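Local coordinates for protein ectonucleotide pyrophosphatase/phosphodiesterase family member 5 (Mus musculus, PDB 5VEO) that probably hydrolyses phosphodiester bonds of nucleotide substrates as a zinc-dependent ectoenzyme, and is captured here as an inactive form with AMP, at residues R234-D239 against W310-N315; M227-K232 against F320-H325; L279-K284 against Q300-V305. The protein carries 1 engineered substitution. All coordinates share one frame; numbering follows the deposited sequence. Where two conformers were deposited one is given.

From the N terminus the chain passes through 227-232 and 234-239, then 279-284, and returns through 300-305, 310-315 and 320-325. The pairings therefore nest and none cross. Interaction 3 is innermost and closes a 15-residue loop. Interaction 1 encloses it and closes a loop of 70 residues. Interaction 2 is outermost, with 87 residues between its segments. Interaction 2 holds a zinc ligand. Interaction 1 continues from it as a short parallel pair, and segment 234-239 bonds to segment 227-232. Interaction 1 also packs on segment 279-284 of interaction 3, which belongs to a four-stranded antiparallel sheet. Interactions 2 and 3 do not touch.

Interaction 1 (R234-D239 against W310-N315); sequences RVIELD and WYILQN. With NAG (2-acetamido-2-deoxy-beta-D-glucopyranose), chain J.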
loop_
_atom_site.group_PDB
_atom_site.type_symbol
_atom_site.label_atom_id
_atom_site.label_comp_id
_atom_site.label_asym_id
_atom_site.label_seq_id
_atom_site.Cartn_x
_atom_site.Cartn_y
_atom_site.Cartn_z
ATOM N N ARG A 234 8.327 15.364 18.840
ATOM C CA ARG A 234 7.327 14.310 19.040
ATOM C C ARG A 234 8.003 12.949 18.853
ATOM O O ARG A 234 7.725 12.214 17.893
ATOM C CB ARG A 234 6.157 14.483 18.087
ATOM C CG ARG A 234 5.336 15.746 18.352
ATOM C CD ARG A 234 4.052 15.735 17.555
ATOM N NE ARG A 234 4.237 15.736 16.110
ATOM C CZ ARG A 234 4.307 16.831 15.365
ATOM N NH1 ARG A 234 4.267 18.034 15.929
ATOM N NH2 ARG A 234 4.427 16.724 14.046
ATOM N N VAL A 235 8.886 12.613 19.788
ATOM C CA VAL A 235 9.647 11.368 19.750
ATOM C C VAL A 235 9.416 10.582 21.038
ATOM O O VAL A 235 9.487 11.138 22.143
ATOM C CB VAL A 235 11.148 11.639 19.543
ATOM C CG1 VAL A 235 11.950 10.391 19.754
ATOM C CG2 VAL A 235 11.394 12.192 18.147
ATOM N N ILE A 236 9.173 9.284 20.888
ATOM C CA ILE A 236 9.156 8.327 21.986
ATOM C C ILE A 236 10.424 7.497 21.858
ATOM O O ILE A 236 10.629 6.830 20.839
ATOM C CB ILE A 236 7.912 7.428 21.938
ATOM C CG1 ILE A 236 6.629 8.263 21.932
ATOM C CG2 ILE A 236 7.919 6.446 23.097
ATOM C CD1 ILE A 236 5.655 7.829 20.900
ATOM N N GLU A 237 11.280 7.543 22.871
ATOM C CA GLU A 237 12.576 6.877 22.813
ATOM C C GLU A 237 12.523 5.637 23.704
ATOM O O GLU A 237 12.432 5.750 24.931
ATOM C CB GLU A 237 13.695 7.823 23.232
ATOM C CG GLU A 237 15.061 7.270 22.939
ATOM C CD GLU A 237 16.181 8.198 23.397
ATOM O OE1 GLU A 237 15.974 9.440 23.392
ATOM O OE2 GLU A 237 17.265 7.682 23.759
ATOM N N LEU A 238 12.573 4.458 23.082
ATOM C CA LEU A 238 12.297 3.227 23.817
ATOM C C LEU A 238 13.326 2.978 24.903
ATOM O O LEU A 238 12.990 2.424 25.955
ATOM C CB LEU A 238 12.259 2.028 22.870
ATOM C CG LEU A 238 11.114 2.021 21.847
ATOM C CD1 LEU A 238 11.157 0.816 20.921
ATOM C CD2 LEU A 238 9.767 2.089 22.536
ATOM N N ASP A 239 14.580 3.360 24.673
ATOM C CA ASP A 239 15.584 3.024 25.670
ATOM C C ASP A 239 15.497 3.914 26.904
ATOM O O ASP A 239 16.258 3.699 27.861
ATOM C CB ASP A 239 16.979 3.034 25.027
ATOM C CG ASP A 239 17.449 4.403 24.601
ATOM O OD1 ASP A 239 16.653 5.365 24.646
ATOM O OD2 ASP A 239 18.635 4.500 24.199
ATOM N N TRP A 310 3.731 11.128 15.805
ATOM C CA TRP A 310 4.753 10.741 16.764
ATOM C C TRP A 310 5.671 9.680 16.164
ATOM O O TRP A 310 5.245 8.828 15.367
ATOM C CB TRP A 310 4.106 10.226 18.061
ATOM C CG TRP A 310 3.574 11.369 18.873
ATOM C CD1 TRP A 310 2.413 12.044 18.675
ATOM C CD2 TRP A 310 4.244 12.030 19.947
ATOM N NE1 TRP A 310 2.302 13.074 19.573
ATOM C CE2 TRP A 310 3.410 13.077 20.377
ATOM C CE3 TRP A 310 5.458 11.820 20.601
ATOM C CZ2 TRP A 310 3.764 13.932 21.413
ATOM C CZ3 TRP A 310 5.792 12.647 21.654
ATOM C CH2 TRP A 310 4.949 13.685 22.050
ATOM N N TYR A 311 6.941 9.742 16.559
ATOM C CA TYR A 311 7.977 8.852 16.046
ATOM C C TYR A 311 8.504 7.980 17.171
ATOM O O TYR A 311 8.732 8.465 18.277
ATOM C CB TYR A 311 9.158 9.627 15.434
ATOM C CG TYR A 311 9.576 9.114 14.083
ATOM C CD1 TYR A 311 9.198 9.796 12.925
ATOM C CD2 TYR A 311 10.354 7.965 13.949
ATOM C CE1 TYR A 311 9.548 9.337 11.680
ATOM C CE2 TYR A 311 10.707 7.491 12.693
ATOM C CZ TYR A 311 10.318 8.195 11.563
ATOM O OH TYR A 311 10.664 7.768 10.298
ATOM N N ILE A 312 8.690 6.696 16.890
ATOM C CA ILE A 312 9.326 5.783 17.832
ATOM C C ILE A 312 10.773 5.587 17.418
ATOM O O ILE A 312 11.051 5.130 16.302
ATOM C CB ILE A 312 8.608 4.430 17.893
ATOM C CG1 ILE A 312 7.119 4.633 18.140
ATOM C CG2 ILE A 312 9.262 3.545 18.967
ATOM C CD1 ILE A 312 6.329 3.355 18.012
ATOM N N LEU A 313 11.683 5.914 18.326
ATOM C CA LEU A 313 13.112 5.711 18.136
ATOM C C LEU A 313 13.577 4.714 19.179
ATOM O O LEU A 313 13.218 4.830 20.354
ATOM C CB LEU A 313 13.907 7.005 18.278
ATOM C CG LEU A 313 14.056 7.847 17.000
ATOM C CD1 LEU A 313 12.783 8.399 16.486
ATOM C CD2 LEU A 313 15.034 8.984 17.252
ATOM N N GLN A 314 14.341 3.720 18.754
ATOM C CA GLN A 314 14.826 2.778 19.739
ATOM C C GLN A 314 15.865 3.442 20.618
ATOM O O GLN A 314 15.844 3.291 21.842
ATOM C CB GLN A 314 15.391 1.538 19.073
ATOM C CG GLN A 314 15.687 0.496 20.096
ATOM C CD GLN A 314 16.036 -0.817 19.482
ATOM O OE1 GLN A 314 16.494 -0.884 18.337
ATOM N NE2 GLN A 314 15.810 -1.882 20.227
ATOM N N ASN A 315 16.759 4.211 20.015
ATOM C CA ASN A 315 17.649 5.049 20.788
ATOM C C ASN A 315 17.914 6.327 19.996
ATOM O O ASN A 315 17.321 6.563 18.930
ATOM C CB ASN A 315 18.912 4.267 21.180
ATOM C CG ASN A 315 19.794 3.908 19.996
ATOM O OD1 ASN A 315 19.677 4.475 18.919
ATOM N ND2 ASN A 315 20.706 2.954 20.211
HETATM C C1 NAG J . 21.623 2.532 19.175
HETATM C C2 NAG J . 23.073 2.920 19.515
HETATM C C3 NAG J . 24.024 2.438 18.419
HETATM C C4 NAG J . 23.824 0.954 18.143
HETATM C C5 NAG J . 22.362 0.714 17.795
HETATM C C6 NAG J . 22.031 -0.731 17.504
HETATM C C7 NAG J . 23.245 4.977 20.864
HETATM C C8 NAG J . 23.348 6.472 20.817
HETATM N N2 NAG J . 23.184 4.362 19.678
HETATM O O3 NAG J . 25.374 2.697 18.792
HETATM O O4 NAG J . 24.657 0.548 17.063
HETATM O O5 NAG J . 21.548 1.119 18.906
HETATM O O6 NAG J . 22.270 -1.559 18.633
HETATM O O7 NAG J . 23.215 4.357 21.926
#
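Tyr311 O is held by two contacts from the partner strand. Ile236 N donates to it at 2.8 Å, with an N-H...O angle of 175°, and the CA-H of Val235 adds a weaker C-H...O contact. Strands 235-237 and 311-313 form a two-stranded parallel pair. Arg234 O accepts from Tyr311 N, Ile236 O from Leu313 N, and Leu313 O from Leu238 N. The bonds pass from strand to strand in the zigzag of parallel pairing. At the far end the bond from Asp239 N to Gln314 O is weak.

Trp310 carries the aromatic contact. Its CG is anti to the carbonyl carbon (chi1 -76°), which lays the indole over Arg234. Arg234 CB sits over the centre of the six-membered ring in a CH-pi contact, 3.7 Å from its centroid. CD continues along the same face to 3.8 Å from Trp310 NE1. The guanidinium is turned 67° from the indole plane, so it does not stack flat; NE bonds to Gly309 O and NH2 to Gln229 O. An alanine here removes the indole face over Arg234 CB and CG, and would probably let the arginine chain move and loosen the packing at Ile236 CG1.

Ile236 and Ile312 point to one face of the pair, where Leu279 touches both. Leu238 CG meets Ile312 CG2 at 3.7 Å. On the other face Val235 CG1 meets Leu313 CD1 at 3.9 Å. Asn315, with Lys316 and Ser317, forms an N-glycosylation sequon. Its ND2 is covalently joined to NAG C1, and its OD1 accepts from Ser317 N. Glu237 OE1 forms a salt bridge with Lys316.

The chemistry divides the work: backbone bonds set the parallel register, while Arg234 offers carbon to the indole and sends its charge to backbone carbonyls.

Interaction 2 (M227-K232 against F320-H325); sequences MTQCSK and FLLGNH. With ZN (zinc ion), chain D; AMP (adenosine monophosphate), chain Q.
This antiparallel pair borders the bimetallic site of an alkaline phosphatase-like fold and delivers one zinc ligand, His325. NE2 of His325 binds the zinc at 2.1 Å, Asp177 and His181 complete the protein ligands, and AMP O2P binds the same ion. The phosphate lies at the edge of the imidazole.

Met227 reaches across beside this ring. Its chain bends at chi2 (74°) and chi3 (67°), which puts SD at the ring edge, 4.9 Å from the His325 centroid, and CE 3.7 Å from His325 CD2. Thr228 and Asn324 form a hydrogen-bonded pair, N to O in both directions. Cys230 N donates to Leu322 O at 2.8 Å, from 42° above the carbonyl plane. Asn324 OD1 accepts from His325 N, which lies above the amide plane, and may help to position the ligand's backbone.

Farther from the metal, Lys232 CG lies over a face of the Phe320 ring, 4.0 Å from its centroid, as a CH-pi contact. Cys230 CB meets Phe320 CE1 at 4.1 Å.

His325 ND1 is bonded to Thr56 O, so ND1 probably carries the proton, leaving the NE2 lone pair for zinc; the bonds at the two nitrogens together fix the ring's rotation.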
loop_
_atom_site.group_PDB
_atom_site.type_symbol
_atom_site.label_atom_id
_atom_site.label_comp_id
_atom_site.label_asym_id
_atom_site.label_seq_id
_atom_site.Cartn_x
_atom_site.Cartn_y
_atom_site.Cartn_z
ATOM N N MET A 227 0.267 10.322 4.354
ATOM C CA MET A 227 1.495 10.756 5.007
ATOM C C MET A 227 1.137 11.793 6.063
ATOM O O MET A 227 0.211 12.580 5.866
ATOM C CB MET A 227 2.470 11.360 3.977
ATOM C CG MET A 227 3.895 11.629 4.457
ATOM S SD MET A 227 4.912 10.135 4.666
ATOM C CE MET A 227 5.070 9.581 2.984
ATOM N N THR A 228 1.851 11.785 7.177
ATOM C CA THR A 228 1.631 12.782 8.219
ATOM C C THR A 228 2.967 13.371 8.659
ATOM O O THR A 228 4.030 12.758 8.515
ATOM C CB THR A 228 0.821 12.230 9.422
ATOM O OG1 THR A 228 0.257 13.315 10.185
ATOM C CG2 THR A 228 1.654 11.482 10.369
ATOM N N GLN A 229 2.885 14.595 9.167
ATOM C CA GLN A 229 4.063 15.349 9.579
ATOM C C GLN A 229 4.573 14.869 10.929
ATOM O O GLN A 229 3.820 14.801 11.916
ATOM C CB GLN A 229 3.737 16.841 9.645
ATOM C CG GLN A 229 4.947 17.732 9.806
ATOM C CD GLN A 229 5.701 17.975 8.499
ATOM O OE1 GLN A 229 5.179 17.757 7.414
ATOM N NE2 GLN A 229 6.930 18.440 8.606
ATOM N N CYS A 230 5.871 14.628 10.983
ATOM C CA CYS A 230 6.576 14.262 12.199
ATOM C C CYS A 230 7.488 15.400 12.647
ATOM O O CYS A 230 7.706 16.375 11.927
ATOM C CB CYS A 230 7.370 12.982 11.984
ATOM S SG CYS A 230 6.252 11.564 11.675
ATOM N N SER A 231 8.024 15.251 13.855
ATOM C CA SER A 231 8.795 16.311 14.494
ATOM C C SER A 231 9.755 15.720 15.514
ATOM O O SER A 231 9.383 14.812 16.258
ATOM C CB SER A 231 7.893 17.299 15.221
ATOM O OG SER A 231 8.678 18.259 15.934
ATOM N N LYS A 232 10.946 16.319 15.614
ATOM C CA LYS A 232 11.870 15.936 16.674
ATOM C C LYS A 232 11.337 16.285 18.057
ATOM O O LYS A 232 11.835 15.744 19.049
ATOM C CB LYS A 232 13.236 16.566 16.411
ATOM C CG LYS A 232 13.909 15.882 15.230
ATOM C CD LYS A 232 15.296 16.383 14.915
ATOM C CE LYS A 232 16.034 15.359 14.058
ATOM N NZ LYS A 232 17.347 15.858 13.558
ATOM N N PHE A 320 15.017 9.026 11.793
ATOM C CA PHE A 320 13.921 9.970 11.909
ATOM C C PHE A 320 13.644 10.587 10.546
ATOM O O PHE A 320 14.571 10.981 9.837
ATOM C CB PHE A 320 14.221 11.067 12.932
ATOM C CG PHE A 320 13.188 12.140 12.949
ATOM C CD1 PHE A 320 12.053 12.010 13.723
ATOM C CD2 PHE A 320 13.325 13.255 12.153
ATOM C CE1 PHE A 320 11.077 12.985 13.715
ATOM C CE2 PHE A 320 12.348 14.229 12.131
ATOM C CZ PHE A 320 11.219 14.087 12.919
ATOM N N LEU A 321 12.365 10.687 10.197
ATOM C CA LEU A 321 11.920 11.296 8.954
ATOM C C LEU A 321 10.828 12.314 9.250
ATOM O O LEU A 321 9.996 12.098 10.131
ATOM C CB LEU A 321 11.358 10.245 7.988
ATOM C CG LEU A 321 12.324 9.138 7.583
ATOM C CD1 LEU A 321 11.599 7.970 6.937
ATOM C CD2 LEU A 321 13.364 9.684 6.647
ATOM N N LEU A 322 10.799 13.399 8.461
ATOM C CA LEU A 322 9.823 14.459 8.685
ATOM C C LEU A 322 8.423 14.069 8.228
ATOM O O LEU A 322 7.444 14.679 8.672
ATOM C CB LEU A 322 10.266 15.736 7.975
ATOM C CG LEU A 322 11.382 16.507 8.693
ATOM C CD1 LEU A 322 11.944 17.532 7.731
ATOM C CD2 LEU A 322 10.844 17.153 9.962
ATOM N N GLY A 323 8.295 13.074 7.369
ATOM C CA GLY A 323 7.002 12.500 7.045
ATOM C C GLY A 323 7.002 11.007 7.320
ATOM O O GLY A 323 7.990 10.310 7.044
ATOM N N ASN A 324 5.882 10.507 7.827
ATOM C CA ASN A 324 5.755 9.064 7.906
ATOM C C ASN A 324 4.292 8.635 7.865
ATOM O O ASN A 324 3.354 9.447 7.874
ATOM C CB ASN A 324 6.455 8.509 9.153
ATOM C CG ASN A 324 6.932 7.062 8.972
ATOM O OD1 ASN A 324 6.880 6.483 7.881
ATOM N ND2 ASN A 324 7.359 6.460 10.070
ATOM N N HIS A 325 4.123 7.321 7.800
ATOM C CA HIS A 325 2.832 6.666 7.705
ATOM C C HIS A 325 2.982 5.300 8.363
ATOM O O HIS A 325 4.074 4.911 8.779
ATOM C CB HIS A 325 2.396 6.569 6.235
ATOM C CG HIS A 325 3.414 5.892 5.377
ATOM N ND1 HIS A 325 3.431 4.529 5.190
ATOM C CD2 HIS A 325 4.518 6.372 4.754
ATOM C CE1 HIS A 325 4.470 4.205 4.433
ATOM N NE2 HIS A 325 5.154 5.304 4.174
HETATM ZN ZN ZN D . 6.691 5.413 2.805
HETATM P P AMP Q . 6.500 2.464 2.152
HETATM O O1P AMP Q . 5.906 1.537 3.169
HETATM O O2P AMP Q . 7.335 3.569 2.810
HETATM O O3P AMP Q . 5.462 3.062 1.205
HETATM O "O5'" AMP Q . 7.501 1.628 1.224
HETATM C "C5'" AMP Q . 7.782 2.104 -0.101
HETATM C "C4'" AMP Q . 9.193 1.843 -0.550
HETATM O "O4'" AMP Q . 9.314 0.466 -0.878
HETATM C "C3'" AMP Q . 9.569 2.598 -1.827
HETATM O "O3'" AMP Q . 10.457 3.655 -1.534
HETATM C "C2'" AMP Q . 10.262 1.556 -2.711
HETATM O "O2'" AMP Q . 11.520 1.935 -3.202
HETATM C "C1'" AMP Q . 10.357 0.341 -1.811
HETATM N N9 AMP Q . 10.191 -0.907 -2.521
HETATM C C8 AMP Q . 9.098 -1.345 -3.170
HETATM N N7 AMP Q . 9.336 -2.577 -3.686
HETATM C C5 AMP Q . 10.608 -2.901 -3.333
HETATM C C6 AMP Q . 11.510 -4.053 -3.529
HETATM N N6 AMP Q . 11.088 -5.124 -4.224
HETATM N N1 AMP Q . 12.746 -4.001 -3.001
HETATM C C2 AMP Q . 13.195 -2.945 -2.298
HETATM N N3 AMP Q . 12.438 -1.861 -2.064
HETATM C C4 AMP Q . 11.165 -1.800 -2.572
#

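Interaction 3 (L279-K284 against Q300-V305); sequences LTVYKK and QPIVAV
Leu279 opens an edge strand of a four-stranded antiparallel sheet, next to strand 302-306. Its CD1 rests 3.8 Å from Ala304 CB. Thr280 follows and makes a hydrogen-bonded pair with Val305. Thr280 N donates to Val305 O, and Val305 N donates to Thr280 O, both at 2.9 Å. One water bridges this end of the pair. It accepts from Thr280 OG1 and donates to Val305 O, so that carbonyl oxygen takes two hydrogen bonds.

Val281 lies opposite Ala304 in a non-hydrogen-bonded pair. Its two methyls split: CG1 meets Ile302 CG2 at 3.7 Å, and CG2 meets Ala304 CB at 4.1 Å. Helix 265-272 packs on this face, with Leu272 on Val281 and Phe265 on Ile302.

Tyr282 points to the other face. Its CG is anti to the carbonyl carbon (chi1 -60°), and the ring turns an edge to Val305, with CE2 3.9 Å from Val305 CG2. Its backbone exchanges two bonds with Val303, and the one from Val303 N runs nearly along the C=O axis of Tyr282. Ile287 and Pro288 also touch the tyrosine.

Lys283 makes a cation-pi contact with Tyr269. Lys284 ends the pairing, its N donating to Pro301 O. Its side chain leaves the strand and NZ bonds to Lys294 O, while CB stays 3.6 Å from Gln300 O.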
loop_
_atom_site.group_PDB
_atom_site.type_symbol
_atom_site.label_atom_id
_atom_site.label_comp_id
_atom_site.label_asym_id
_atom_site.label_seq_id
_atom_site.Cartn_x
_atom_site.Cartn_y
_atom_site.Cartn_z
ATOM N N LEU A 279 2.033 6.580 23.108
ATOM C CA LEU A 279 2.380 5.226 22.695
ATOM C C LEU A 279 1.410 4.272 23.374
ATOM O O LEU A 279 1.447 4.110 24.600
ATOM C CB LEU A 279 3.820 4.883 23.064
ATOM C CG LEU A 279 4.262 3.523 22.549
ATOM C CD1 LEU A 279 4.439 3.512 21.022
ATOM C CD2 LEU A 279 5.540 3.142 23.219
ATOM N N THR A 280 0.543 3.646 22.591
ATOM C CA THR A 280 -0.429 2.706 23.132
ATOM C C THR A 280 0.107 1.298 22.934
ATOM O O THR A 280 0.294 0.839 21.796
ATOM C CB THR A 280 -1.800 2.872 22.484
ATOM O OG1 THR A 280 -2.255 4.215 22.668
ATOM C CG2 THR A 280 -2.810 1.905 23.110
ATOM N N VAL A 281 0.334 0.604 24.044
ATOM C CA VAL A 281 0.959 -0.714 24.029
ATOM C C VAL A 281 -0.130 -1.777 24.117
ATOM O O VAL A 281 -0.891 -1.817 25.096
ATOM C CB VAL A 281 1.962 -0.860 25.184
ATOM C CG1 VAL A 281 2.610 -2.234 25.152
ATOM C CG2 VAL A 281 3.020 0.249 25.128
ATOM N N TYR A 282 -0.173 -2.671 23.130
ATOM C CA TYR A 282 -1.138 -3.762 23.097
ATOM C C TYR A 282 -0.436 -5.109 23.221
ATOM O O TYR A 282 0.527 -5.382 22.511
ATOM C CB TYR A 282 -1.929 -3.767 21.789
ATOM C CG TYR A 282 -2.723 -2.524 21.493
ATOM C CD1 TYR A 282 -3.979 -2.314 22.056
ATOM C CD2 TYR A 282 -2.231 -1.569 20.619
ATOM C CE1 TYR A 282 -4.704 -1.161 21.765
ATOM C CE2 TYR A 282 -2.939 -0.433 20.328
ATOM C CZ TYR A 282 -4.176 -0.235 20.891
ATOM O OH TYR A 282 -4.866 0.912 20.579
ATOM N N LYS A 283 -0.941 -5.978 24.085
ATOM C CA LYS A 283 -0.661 -7.392 23.886
ATOM C C LYS A 283 -1.352 -7.849 22.619
ATOM O O LYS A 283 -2.416 -7.357 22.271
ATOM C CB LYS A 283 -1.153 -8.222 25.075
ATOM C CG LYS A 283 -0.632 -7.734 26.372
ATOM C CD LYS A 283 -1.065 -8.667 27.513
ATOM C CE LYS A 283 -0.631 -8.111 28.850
ATOM N NZ LYS A 283 -1.340 -8.776 29.996
ATOM N N LYS A 284 -0.740 -8.804 21.926
ATOM C CA LYS A 284 -1.289 -9.278 20.655
ATOM C C LYS A 284 -2.789 -9.534 20.746
ATOM O O LYS A 284 -3.565 -9.070 19.903
ATOM C CB LYS A 284 -0.549 -10.547 20.219
ATOM C CG LYS A 284 -1.026 -11.186 18.914
ATOM C CD LYS A 284 -0.131 -12.379 18.606
ATOM C CE LYS A 284 -0.498 -13.138 17.336
ATOM N NZ LYS A 284 -1.829 -13.803 17.424
ATOM N N GLN A 300 3.527 -9.760 16.320
ATOM C CA GLN A 300 4.406 -10.035 17.444
ATOM C C GLN A 300 3.655 -9.961 18.773
ATOM O O GLN A 300 2.543 -9.432 18.840
ATOM C CB GLN A 300 5.579 -9.059 17.437
ATOM C CG GLN A 300 6.499 -9.221 16.224
ATOM C CD GLN A 300 7.030 -10.631 16.106
ATOM O OE1 GLN A 300 7.417 -11.245 17.104
ATOM N NE2 GLN A 300 7.026 -11.167 14.886
ATOM N N PRO A 301 4.249 -10.493 19.851
ATOM C CA PRO A 301 3.509 -10.571 21.126
ATOM C C PRO A 301 3.114 -9.227 21.698
ATOM O O PRO A 301 2.127 -9.149 22.443
ATOM C CB PRO A 301 4.490 -11.295 22.059
ATOM C CG PRO A 301 5.350 -12.094 21.165
ATOM C CD PRO A 301 5.507 -11.260 19.903
ATOM N N ILE A 302 3.887 -8.180 21.420
ATOM C CA ILE A 302 3.579 -6.825 21.855
ATOM C C ILE A 302 3.642 -5.943 20.622
ATOM O O ILE A 302 4.602 -6.018 19.848
ATOM C CB ILE A 302 4.556 -6.320 22.932
ATOM C CG1 ILE A 302 4.386 -7.131 24.218
ATOM C CG2 ILE A 302 4.337 -4.837 23.222
ATOM C CD1 ILE A 302 5.385 -6.803 25.317
ATOM N N VAL A 303 2.630 -5.110 20.454
ATOM C CA VAL A 303 2.566 -4.157 19.355
ATOM C C VAL A 303 2.254 -2.809 19.981
ATOM O O VAL A 303 1.225 -2.664 20.650
ATOM C CB VAL A 303 1.510 -4.546 18.310
ATOM C CG1 VAL A 303 1.358 -3.459 17.243
ATOM C CG2 VAL A 303 1.879 -5.848 17.647
ATOM N N ALA A 304 3.162 -1.845 19.802
ATOM C CA ALA A 304 3.054 -0.540 20.427
ATOM C C ALA A 304 2.869 0.488 19.325
ATOM O O ALA A 304 3.730 0.626 18.452
ATOM C CB ALA A 304 4.286 -0.230 21.275
ATOM N N VAL A 305 1.752 1.208 19.374
ATOM C CA VAL A 305 1.310 2.061 18.279
ATOM C C VAL A 305 1.450 3.516 18.703
ATOM O O VAL A 305 0.838 3.950 19.693
ATOM C CB VAL A 305 -0.145 1.762 17.882
ATOM C CG1 VAL A 305 -0.565 2.690 16.753
ATOM C CG2 VAL A 305 -0.326 0.291 17.518
HETATM O O HOH W 1 -1.640 5.129 19.948
#